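Local coordinates for protein trigger factor (Thermotoga maritima, PDB 2NSC) that probably acts as a ribosome-associated chaperone that keeps newly made proteins in an open conformation and isomerises peptidyl-prolyl bonds, at residues A[1-5]-A[15-19]; A[32-36]-A[48-54]; A[63-68]-A[92-96]. The contacts are given in a common frame with arbitrary orientation. Residue numbers count along the deposited sequence, not the author numbering.

Contact 1 (A[1-5]-A[15-19])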
loop_
_atom_site.group_PDB
_atom_site.type_symbol
_atom_site.label_atom_id
_atom_site.label_comp_id
_atom_site.label_asym_id
_atom_site.label_seq_id
_atom_site.Cartn_x
_atom_site.Cartn_y
_atom_site.Cartn_z
ATOM N N MET A 1 -8.134 -7.575 -6.101
ATOM C CA MET A 1 -7.615 -6.398 -6.864
ATOM C C MET A 1 -8.622 -6.024 -7.939
ATOM O O MET A 1 -9.125 -6.893 -8.636
ATOM C CB MET A 1 -6.272 -6.739 -7.503
ATOM C CG MET A 1 -5.718 -5.693 -8.454
ATOM S SD MET A 1 -4.355 -6.343 -9.449
ATOM C CE MET A 1 -2.978 -5.949 -8.416
ATOM N N GLU A 2 -8.909 -4.734 -8.071
ATOM C CA GLU A 2 -9.853 -4.262 -9.080
ATOM C C GLU A 2 -9.233 -3.143 -9.908
ATOM O O GLU A 2 -8.850 -2.111 -9.363
ATOM C CB GLU A 2 -11.164 -3.802 -8.410
ATOM C CG GLU A 2 -11.823 -4.908 -7.557
ATOM C CD GLU A 2 -13.271 -4.621 -7.158
ATOM O OE1 GLU A 2 -13.526 -3.572 -6.509
ATOM O OE2 GLU A 2 -14.151 -5.466 -7.472
ATOM N N VAL A 3 -9.123 -3.338 -11.215
ATOM C CA VAL A 3 -8.580 -2.287 -12.081
ATOM C C VAL A 3 -9.666 -1.595 -12.913
ATOM O O VAL A 3 -10.544 -2.239 -13.480
ATOM C CB VAL A 3 -7.453 -2.816 -12.998
ATOM C CG1 VAL A 3 -7.982 -3.875 -13.930
ATOM C CG2 VAL A 3 -6.839 -1.680 -13.806
ATOM N N LYS A 4 -9.606 -0.277 -12.980
ATOM C CA LYS A 4 -10.607 0.476 -13.705
ATOM C C LYS A 4 -9.888 1.363 -14.714
ATOM O O LYS A 4 -8.912 2.029 -14.372
ATOM C CB LYS A 4 -11.467 1.290 -12.714
ATOM C CG LYS A 4 -12.413 2.289 -13.354
ATOM C CD LYS A 4 -13.065 3.201 -12.325
ATOM C CE LYS A 4 -13.929 4.264 -13.003
ATOM N NZ LYS A 4 -14.419 5.292 -12.011
ATOM N N GLU A 5 -10.351 1.358 -15.959
ATOM C CA GLU A 5 -9.770 2.248 -16.972
ATOM C C GLU A 5 -10.344 3.654 -16.792
ATOM O O GLU A 5 -11.532 3.864 -16.977
ATOM C CB GLU A 5 -10.014 1.722 -18.389
ATOM C CG GLU A 5 -9.377 2.573 -19.471
ATOM C CD GLU A 5 -9.615 2.039 -20.884
ATOM O OE1 GLU A 5 -9.165 0.931 -21.198
ATOM O OE2 GLU A 5 -10.235 2.743 -21.700
ATOM N N LEU A 15 -4.963 3.674 -15.909
ATOM C CA LEU A 15 -5.605 2.592 -15.194
ATOM C C LEU A 15 -5.460 2.872 -13.722
ATOM O O LEU A 15 -4.382 3.270 -13.278
ATOM C CB LEU A 15 -4.928 1.259 -15.515
ATOM C CG LEU A 15 -4.867 0.795 -16.982
ATOM C CD1 LEU A 15 -4.007 -0.460 -17.065
ATOM C CD2 LEU A 15 -6.255 0.508 -17.516
ATOM N N GLU A 16 -6.542 2.661 -12.983
ATOM C CA GLU A 16 -6.550 2.819 -11.549
ATOM C C GLU A 16 -6.724 1.467 -10.874
ATOM O O GLU A 16 -7.779 0.817 -11.023
ATOM C CB GLU A 16 -7.695 3.730 -11.142
ATOM C CG GLU A 16 -7.797 3.925 -9.646
ATOM C CD GLU A 16 -8.874 4.911 -9.300
ATOM O OE1 GLU A 16 -10.064 4.531 -9.407
ATOM O OE2 GLU A 16 -8.535 6.067 -8.929
ATOM N N TYR A 17 -5.695 1.053 -10.134
ATOM C CA TYR A 17 -5.692 -0.218 -9.406
ATOM C C TYR A 17 -6.126 0.042 -7.975
ATOM O O TYR A 17 -5.548 0.877 -7.306
ATOM C CB TYR A 17 -4.288 -0.842 -9.422
ATOM C CG TYR A 17 -3.899 -1.440 -10.749
ATOM C CD1 TYR A 17 -3.973 -2.825 -10.950
ATOM C CD2 TYR A 17 -3.498 -0.633 -11.823
ATOM C CE1 TYR A 17 -3.625 -3.410 -12.184
ATOM C CE2 TYR A 17 -3.154 -1.194 -13.079
ATOM C CZ TYR A 17 -3.220 -2.587 -13.245
ATOM O OH TYR A 17 -2.881 -3.174 -14.430
ATOM N N VAL A 18 -7.155 -0.666 -7.523
ATOM C CA VAL A 18 -7.629 -0.603 -6.137
ATOM C C VAL A 18 -7.362 -1.965 -5.491
ATOM O O VAL A 18 -7.806 -3.003 -5.995
ATOM C CB VAL A 18 -9.141 -0.273 -6.083
ATOM C CG1 VAL A 18 -9.673 -0.305 -4.640
ATOM C CG2 VAL A 18 -9.411 1.094 -6.720
ATOM N N PHE A 19 -6.637 -1.947 -4.379
ATOM C CA PHE A 19 -6.167 -3.163 -3.745
ATOM C C PHE A 19 -7.030 -3.510 -2.542
ATOM O O PHE A 19 -7.435 -2.628 -1.783
ATOM C CB PHE A 19 -4.693 -3.033 -3.340
ATOM C CG PHE A 19 -3.779 -2.729 -4.493
ATOM C CD1 PHE A 19 -3.282 -3.751 -5.287
ATOM C CD2 PHE A 19 -3.450 -1.409 -4.818
ATOM C CE1 PHE A 19 -2.439 -3.467 -6.379
ATOM C CE2 PHE A 19 -2.611 -1.126 -5.888
ATOM C CZ PHE A 19 -2.109 -2.160 -6.686
#
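This is an antiparallel strand pairing within a beta hairpin at the start of the ribosome-binding N-terminal domain of trigger factor. Strand 2-9 runs out, the chain turns, and strand 12-18 comes back beside it. The contact covers the end of the hairpin away from the turn. The two short axes come within 4.6 Å and run at 160°, so the pairing is antiparallel with a slight twist.

Glu2 with Val18 and Lys4 with Glu16 are hydrogen-bonded pairs. In the first, Glu2 N gives to Val18 O and Val18 N to Glu2 O, both at 2.9 Å. In the second, Lys4 N reaches Glu16 O at 2.9 Å and Glu16 N reaches Lys4 O at 2.8 Å. Val3 with Tyr17 and Glu5 with Leu15 are the non-hydrogen-bonded pairs between and beyond them. There Val3 CA lies 3.4 Å from Glu16 O, a CA-H...O contact.

The side chains of Glu2, Lys4, Glu16 and Val18 leave on one face of the sheet. Val3, Glu5, Leu15 and Tyr17 leave on the other. On this face Leu15 and Tyr17 meet the rest of the domain: both touch Leu78, and Tyr17 OH is hydrogen-bonded to Thr77 OG1.

The Met1 side chain, t at chi1 and chi2, reaches across to the returning strand. Its CE is 3.3 Å from Phe19 CE1, and its SD makes a Met-aromatic contact at the edge of the Tyr17 ring. Val3 takes the ring face in a CH-pi contact, with Val3 CG2 3.8 Å from the centroid of the Tyr17 ring.

Contact 2 (A[32-36]-A[48-54])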
loop_
_atom_site.group_PDB
_atom_site.type_symbol
_atom_site.label_atom_id
_atom_site.label_comp_id
_atom_site.label_asym_id
_atom_site.label_seq_id
_atom_site.Cartn_x
_atom_site.Cartn_y
_atom_site.Cartn_z
ATOM N N VAL A 32 7.757 -5.669 5.961
ATOM C CA VAL A 32 8.433 -6.115 7.189
ATOM C C VAL A 32 9.687 -6.930 6.846
ATOM O O VAL A 32 10.765 -6.689 7.379
ATOM C CB VAL A 32 7.457 -6.923 8.103
ATOM C CG1 VAL A 32 8.179 -7.535 9.265
ATOM C CG2 VAL A 32 6.295 -6.034 8.579
ATOM N N ARG A 33 9.521 -7.884 5.939
ATOM C CA ARG A 33 10.597 -8.733 5.429
ATOM C C ARG A 33 11.752 -7.894 4.873
ATOM O O ARG A 33 12.913 -8.141 5.169
ATOM C CB ARG A 33 10.017 -9.622 4.322
ATOM C CG ARG A 33 10.806 -10.867 3.958
ATOM C CD ARG A 33 9.917 -11.780 3.092
ATOM N NE ARG A 33 8.797 -12.223 3.901
ATOM C CZ ARG A 33 7.540 -12.343 3.500
ATOM N NH1 ARG A 33 7.167 -12.055 2.249
ATOM N NH2 ARG A 33 6.645 -12.761 4.385
ATOM N N TYR A 34 11.411 -6.900 4.059
ATOM C CA TYR A 34 12.396 -6.059 3.392
ATOM C C TYR A 34 13.183 -5.233 4.410
ATOM O O TYR A 34 14.404 -5.116 4.330
ATOM C CB TYR A 34 11.658 -5.132 2.418
ATOM C CG TYR A 34 12.536 -4.118 1.741
ATOM C CD1 TYR A 34 13.219 -4.436 0.560
ATOM C CD2 TYR A 34 12.657 -2.827 2.245
ATOM C CE1 TYR A 34 14.032 -3.496 -0.085
ATOM C CE2 TYR A 34 13.464 -1.884 1.601
ATOM C CZ TYR A 34 14.152 -2.229 0.445
ATOM O OH TYR A 34 14.957 -1.303 -0.188
ATOM N N LEU A 35 12.462 -4.648 5.362
ATOM C CA LEU A 35 13.055 -3.796 6.378
ATOM C C LEU A 35 13.957 -4.577 7.326
ATOM O O LEU A 35 14.992 -4.056 7.747
ATOM C CB LEU A 35 11.970 -3.072 7.156
ATOM C CG LEU A 35 11.338 -1.938 6.339
ATOM C CD1 LEU A 35 10.019 -1.485 6.956
ATOM C CD2 LEU A 35 12.312 -0.756 6.179
ATOM N N ASN A 36 13.577 -5.817 7.643
ATOM C CA ASN A 36 14.329 -6.646 8.584
ATOM C C ASN A 36 15.606 -7.212 7.996
ATOM O O ASN A 36 16.486 -7.668 8.736
ATOM C CB ASN A 36 13.461 -7.779 9.135
ATOM C CG ASN A 36 12.870 -7.455 10.491
ATOM O OD1 ASN A 36 13.594 -7.062 11.404
ATOM N ND2 ASN A 36 11.549 -7.635 10.637
ATOM N N ARG A 48 14.641 -9.553 13.264
ATOM C CA ARG A 48 13.537 -10.049 14.084
ATOM C C ARG A 48 12.622 -8.950 14.617
ATOM O O ARG A 48 11.917 -9.156 15.607
ATOM C CB ARG A 48 14.060 -10.913 15.254
ATOM C CG ARG A 48 15.074 -12.016 14.875
ATOM C CD ARG A 48 14.451 -13.175 14.110
ATOM N NE ARG A 48 13.248 -13.658 14.780
ATOM C CZ ARG A 48 13.209 -14.615 15.706
ATOM N NH1 ARG A 48 14.309 -15.246 16.092
ATOM N NH2 ARG A 48 12.043 -14.948 16.239
ATOM N N ILE A 49 12.623 -7.782 13.986
ATOM C CA ILE A 49 11.762 -6.696 14.477
ATOM C C ILE A 49 10.288 -7.020 14.153
ATOM O O ILE A 49 9.958 -7.267 12.999
ATOM C CB ILE A 49 12.158 -5.310 13.899
ATOM C CG1 ILE A 49 13.668 -5.054 14.037
ATOM C CG2 ILE A 49 11.352 -4.204 14.587
ATOM C CD1 ILE A 49 14.204 -3.913 13.157
ATOM N N PRO A 50 9.408 -7.050 15.175
ATOM C CA PRO A 50 7.980 -7.280 14.895
ATOM C C PRO A 50 7.352 -6.202 13.990
ATOM O O PRO A 50 7.784 -5.043 14.029
ATOM C CB PRO A 50 7.333 -7.264 16.296
ATOM C CG PRO A 50 8.451 -7.582 17.238
ATOM C CD PRO A 50 9.654 -6.915 16.620
ATOM N N LYS A 51 6.358 -6.597 13.187
ATOM C CA LYS A 51 5.598 -5.674 12.318
ATOM C C LYS A 51 5.076 -4.425 13.052
ATOM O O LYS A 51 5.204 -3.307 12.551
ATOM C CB LYS A 51 4.443 -6.404 11.596
ATOM C CG LYS A 51 3.492 -5.463 10.820
ATOM C CD LYS A 51 2.735 -6.142 9.682
ATOM C CE LYS A 51 1.675 -7.094 10.182
ATOM N NZ LYS A 51 0.832 -7.606 9.054
ATOM N N ASN A 52 4.498 -4.630 14.234
ATOM C CA ASN A 52 3.941 -3.548 15.057
ATOM C C ASN A 52 4.936 -2.476 15.463
ATOM O O ASN A 52 4.582 -1.303 15.628
ATOM C CB ASN A 52 3.314 -4.137 16.319
ATOM C CG ASN A 52 2.050 -4.891 16.024
ATOM O OD1 ASN A 52 1.341 -4.582 15.051
ATOM N ND2 ASN A 52 1.749 -5.891 16.855
ATOM N N VAL A 53 6.175 -2.907 15.648
ATOM C CA VAL A 53 7.256 -2.039 16.064
ATOM C C VAL A 53 7.669 -1.186 14.871
ATOM O O VAL A 53 7.821 0.028 14.992
ATOM C CB VAL A 53 8.431 -2.870 16.604
ATOM C CG1 VAL A 53 9.573 -1.973 17.079
ATOM C CG2 VAL A 53 7.942 -3.770 17.743
ATOM N N LEU A 54 7.808 -1.816 13.708
ATOM C CA LEU A 54 8.138 -1.084 12.489
ATOM C C LEU A 54 7.097 -0.000 12.173
ATOM O O LEU A 54 7.452 1.160 11.942
ATOM C CB LEU A 54 8.337 -2.047 11.321
ATOM C CG LEU A 54 9.611 -2.896 11.405
ATOM C CD1 LEU A 54 9.579 -3.991 10.376
ATOM C CD2 LEU A 54 10.866 -2.051 11.227
#
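Segment 32-36 lies on helix 21-36, in its C-terminal half. Opposite it, Ile49 and Pro50 are extended and 51-54 begins helix 51-58, with Pro50 at the N-cap position. The backbones are closest at Val32 and Lys51, CA to CA 5.9 Å, and at Asn36 and Ile49, CA to CA 6.4 Å. Leu54 N closes the first helical turn onto Pro50 O at 3.2 Å.

Asn36 pairs with the backbone of Ile49 through both ends of its amide. Ile49 N gives to Asn36 OD1, and Asn36 ND2 gives to Ile49 O, each at 2.9 Å. This paired bonding closes the base of the 37-47 loop, which carries the Gly-Phe-Arg-Lys trigger factor signature and probably binds the ribosome, as in relatives. Next to this pair the contact is apolar. Val32 CG1 lies 4.0 Å from Leu54 CD1, and Leu35 CB 4.1 Å from the same Leu54 CD1. Val32 and Leu35 also touch Phe62 of helix 62-71. Val32 CG2 packs 3.6 Å from Lys51 CB.

Contact 3 (A[63-68]-A[92-96])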
loop_
_atom_site.group_PDB
_atom_site.type_symbol
_atom_site.label_atom_id
_atom_site.label_comp_id
_atom_site.label_asym_id
_atom_site.label_seq_id
_atom_site.Cartn_x
_atom_site.Cartn_y
_atom_site.Cartn_z
ATOM N N GLN A 63 3.712 3.047 5.247
ATOM C CA GLN A 63 2.770 2.984 4.127
ATOM C C GLN A 63 3.456 3.085 2.772
ATOM O O GLN A 63 3.001 2.488 1.803
ATOM C CB GLN A 63 1.776 4.151 4.173
ATOM C CG GLN A 63 0.816 4.210 5.314
ATOM C CD GLN A 63 -0.211 5.312 5.097
ATOM O OE1 GLN A 63 -0.236 5.979 4.040
ATOM N NE2 GLN A 63 -1.089 5.494 6.081
ATOM N N GLU A 64 4.507 3.906 2.697
ATOM C CA GLU A 64 5.259 4.092 1.456
ATOM C C GLU A 64 5.846 2.766 0.987
ATOM O O GLU A 64 5.779 2.442 -0.203
ATOM C CB GLU A 64 6.373 5.121 1.644
ATOM C CG GLU A 64 5.860 6.527 1.958
ATOM C CD GLU A 64 4.801 7.021 0.952
ATOM O OE1 GLU A 64 4.984 6.859 -0.285
ATOM O OE2 GLU A 64 3.780 7.584 1.415
ATOM N N TYR A 65 6.407 2.009 1.932
ATOM C CA TYR A 65 6.952 0.677 1.650
ATOM C C TYR A 65 5.842 -0.290 1.271
ATOM O O TYR A 65 5.987 -1.092 0.341
ATOM C CB TYR A 65 7.766 0.153 2.847
ATOM C CG TYR A 65 9.156 0.763 2.955
ATOM C CD1 TYR A 65 10.136 0.492 1.978
ATOM C CD2 TYR A 65 9.495 1.631 4.015
ATOM C CE1 TYR A 65 11.437 1.047 2.057
ATOM C CE2 TYR A 65 10.810 2.212 4.089
ATOM C CZ TYR A 65 11.765 1.901 3.109
ATOM O OH TYR A 65 13.044 2.431 3.157
ATOM N N THR A 66 4.718 -0.192 1.981
ATOM C CA THR A 66 3.542 -0.991 1.635
ATOM C C THR A 66 3.091 -0.723 0.202
ATOM O O THR A 66 2.837 -1.658 -0.555
ATOM C CB THR A 66 2.383 -0.814 2.638
ATOM O OG1 THR A 66 2.847 -1.156 3.953
ATOM C CG2 THR A 66 1.226 -1.742 2.291
ATOM N N LEU A 67 3.028 0.546 -0.184
ATOM C CA LEU A 67 2.619 0.888 -1.528
ATOM C C LEU A 67 3.643 0.430 -2.559
ATOM O O LEU A 67 3.254 0.006 -3.646
ATOM C CB LEU A 67 2.361 2.388 -1.639
ATOM C CG LEU A 67 1.034 2.852 -1.065
ATOM C CD1 LEU A 67 1.120 4.342 -0.719
ATOM C CD2 LEU A 67 -0.120 2.550 -2.032
ATOM N N ASP A 68 4.938 0.501 -2.231
ATOM C CA ASP A 68 6.000 -0.010 -3.136
ATOM C C ASP A 68 5.723 -1.455 -3.527
ATOM O O ASP A 68 5.787 -1.812 -4.689
ATOM C CB ASP A 68 7.384 0.025 -2.477
ATOM C CG ASP A 68 7.992 1.419 -2.441
ATOM O OD1 ASP A 68 7.563 2.293 -3.228
ATOM O OD2 ASP A 68 8.907 1.643 -1.616
ATOM N N ARG A 92 -0.461 7.611 -5.983
ATOM C CA ARG A 92 -0.469 6.557 -4.949
ATOM C C ARG A 92 -1.250 7.035 -3.753
ATOM O O ARG A 92 -1.206 8.220 -3.411
ATOM C CB ARG A 92 0.951 6.241 -4.483
ATOM C CG ARG A 92 1.684 5.253 -5.385
ATOM C CD ARG A 92 3.230 5.388 -5.318
ATOM N NE ARG A 92 3.788 5.487 -3.966
ATOM C CZ ARG A 92 4.642 4.610 -3.447
ATOM N NH1 ARG A 92 5.027 3.563 -4.167
ATOM N NH2 ARG A 92 5.112 4.781 -2.214
ATOM N N GLU A 93 -1.939 6.114 -3.088
ATOM C CA GLU A 93 -2.732 6.462 -1.922
ATOM C C GLU A 93 -2.985 5.222 -1.062
ATOM O O GLU A 93 -3.373 4.183 -1.576
ATOM C CB GLU A 93 -4.060 7.078 -2.395
ATOM C CG GLU A 93 -5.019 7.529 -1.294
ATOM C CD GLU A 93 -6.399 7.879 -1.871
ATOM O OE1 GLU A 93 -7.266 6.969 -1.990
ATOM O OE2 GLU A 93 -6.604 9.065 -2.241
ATOM N N LEU A 94 -2.739 5.328 0.237
ATOM C CA LEU A 94 -3.163 4.303 1.184
ATOM C C LEU A 94 -3.905 4.966 2.351
ATOM O O LEU A 94 -3.395 5.911 2.937
ATOM C CB LEU A 94 -1.973 3.491 1.691
ATOM C CG LEU A 94 -2.312 2.202 2.461
ATOM C CD1 LEU A 94 -1.231 1.182 2.285
ATOM C CD2 LEU A 94 -2.528 2.453 3.928
ATOM N N LYS A 95 -5.108 4.476 2.667
ATOM C CA LYS A 95 -5.888 4.972 3.824
ATOM C C LYS A 95 -6.047 3.845 4.839
ATOM O O LYS A 95 -6.614 2.787 4.520
ATOM C CB LYS A 95 -7.289 5.437 3.406
ATOM C CG LYS A 95 -7.352 6.452 2.262
ATOM C CD LYS A 95 -6.649 7.724 2.646
ATOM C CE LYS A 95 -6.720 8.762 1.545
ATOM N NZ LYS A 95 -5.862 9.919 1.921
ATOM N N ASP A 96 -5.554 4.063 6.056
ATOM C CA ASP A 96 -5.693 3.062 7.109
ATOM C C ASP A 96 -7.159 2.866 7.476
ATOM O O ASP A 96 -8.018 3.698 7.154
ATOM C CB ASP A 96 -4.898 3.451 8.356
ATOM C CG ASP A 96 -3.395 3.288 8.171
ATOM O OD1 ASP A 96 -2.944 2.251 7.598
ATOM O OD2 ASP A 96 -2.656 4.199 8.622
HETATM O O HOH W 1 -2.901 7.523 5.058
HETATM O O HOH W 2 3.185 7.858 -2.217
#
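Segment 63-68 belongs to helix 62-71 of the N-terminal domain of trigger factor, and an extended piece of chain, 92-96, runs past one side of it. Gln63 comes first. Its NE2 makes a weak hydrogen bond to Asp96 OD2 at 3.3 Å. The same NE2 gives to water 1 at 2.9 Å, and water 1 gives to Leu94 O at 2.7 Å, so one water joins the side chain to the opposing backbone.

Glu64 meets Arg92. Its OE1 forms a salt bridge with Arg92 NH2 at 2.8 Å. Arg92 NH2 also gives to the backbone Glu64 O at 3.2 Å. Water 2 links the pair again, 2.8 Å from Glu64 OE1 and 3.0 Å from Arg92 NE.

Tyr65 and Thr66 touch helix 21-36, so helix 62-71 lies between that helix and 92-96. Thr66 offers its methyl: Thr66 CG2 is 3.8 Å from Leu94 CD1. Its hydroxyl turns back to its own helix, where Thr66 OG1 is hydrogen-bonded to Phe62 O. Leu67 CD1 packs 4.0 Å from Leu94 CB, and Leu67 CB sits over one face of the Arg92 guanidinium, 3.7 Å from Arg92 CZ.

Asp68 completes the set with a second salt bridge, Asp68 OD1 to Arg92 NH1 at 3.0 Å.

Glu64 and Asp68 are one helical turn apart, an i, i+4 pair that grips one guanidinium at its edge. The result is a salt-bridge network on the domain surface. No direct backbone-to-backbone hydrogen bond joins 92-96 to the helix. The hold comes from side chains bonded to side chains or backbone, from waters, and from the Leu67 and Leu94 packing.

Overall arrangement
Contacts 1 and 3 are surface contacts, while contact 2 is partly buried. Contacts 1 and 2 lie on opposite sides of the chain's centre, with their own centres 28 Å apart. The centre of contact 3 lies about 3 Å from the centre of the chain. Strand 12-18 leads into helix 21-36, so the hairpin of contact 1 is followed directly by a helix of contact 2. Contacts 2 and 3 touch: Tyr65 packs on Tyr34 and Leu35. Contact 1 is held by backbone hydrogen bonds, contact 2 by one amide side chain and apolar packing, and contact 3 by salt bridges and waters around a small leucine packing.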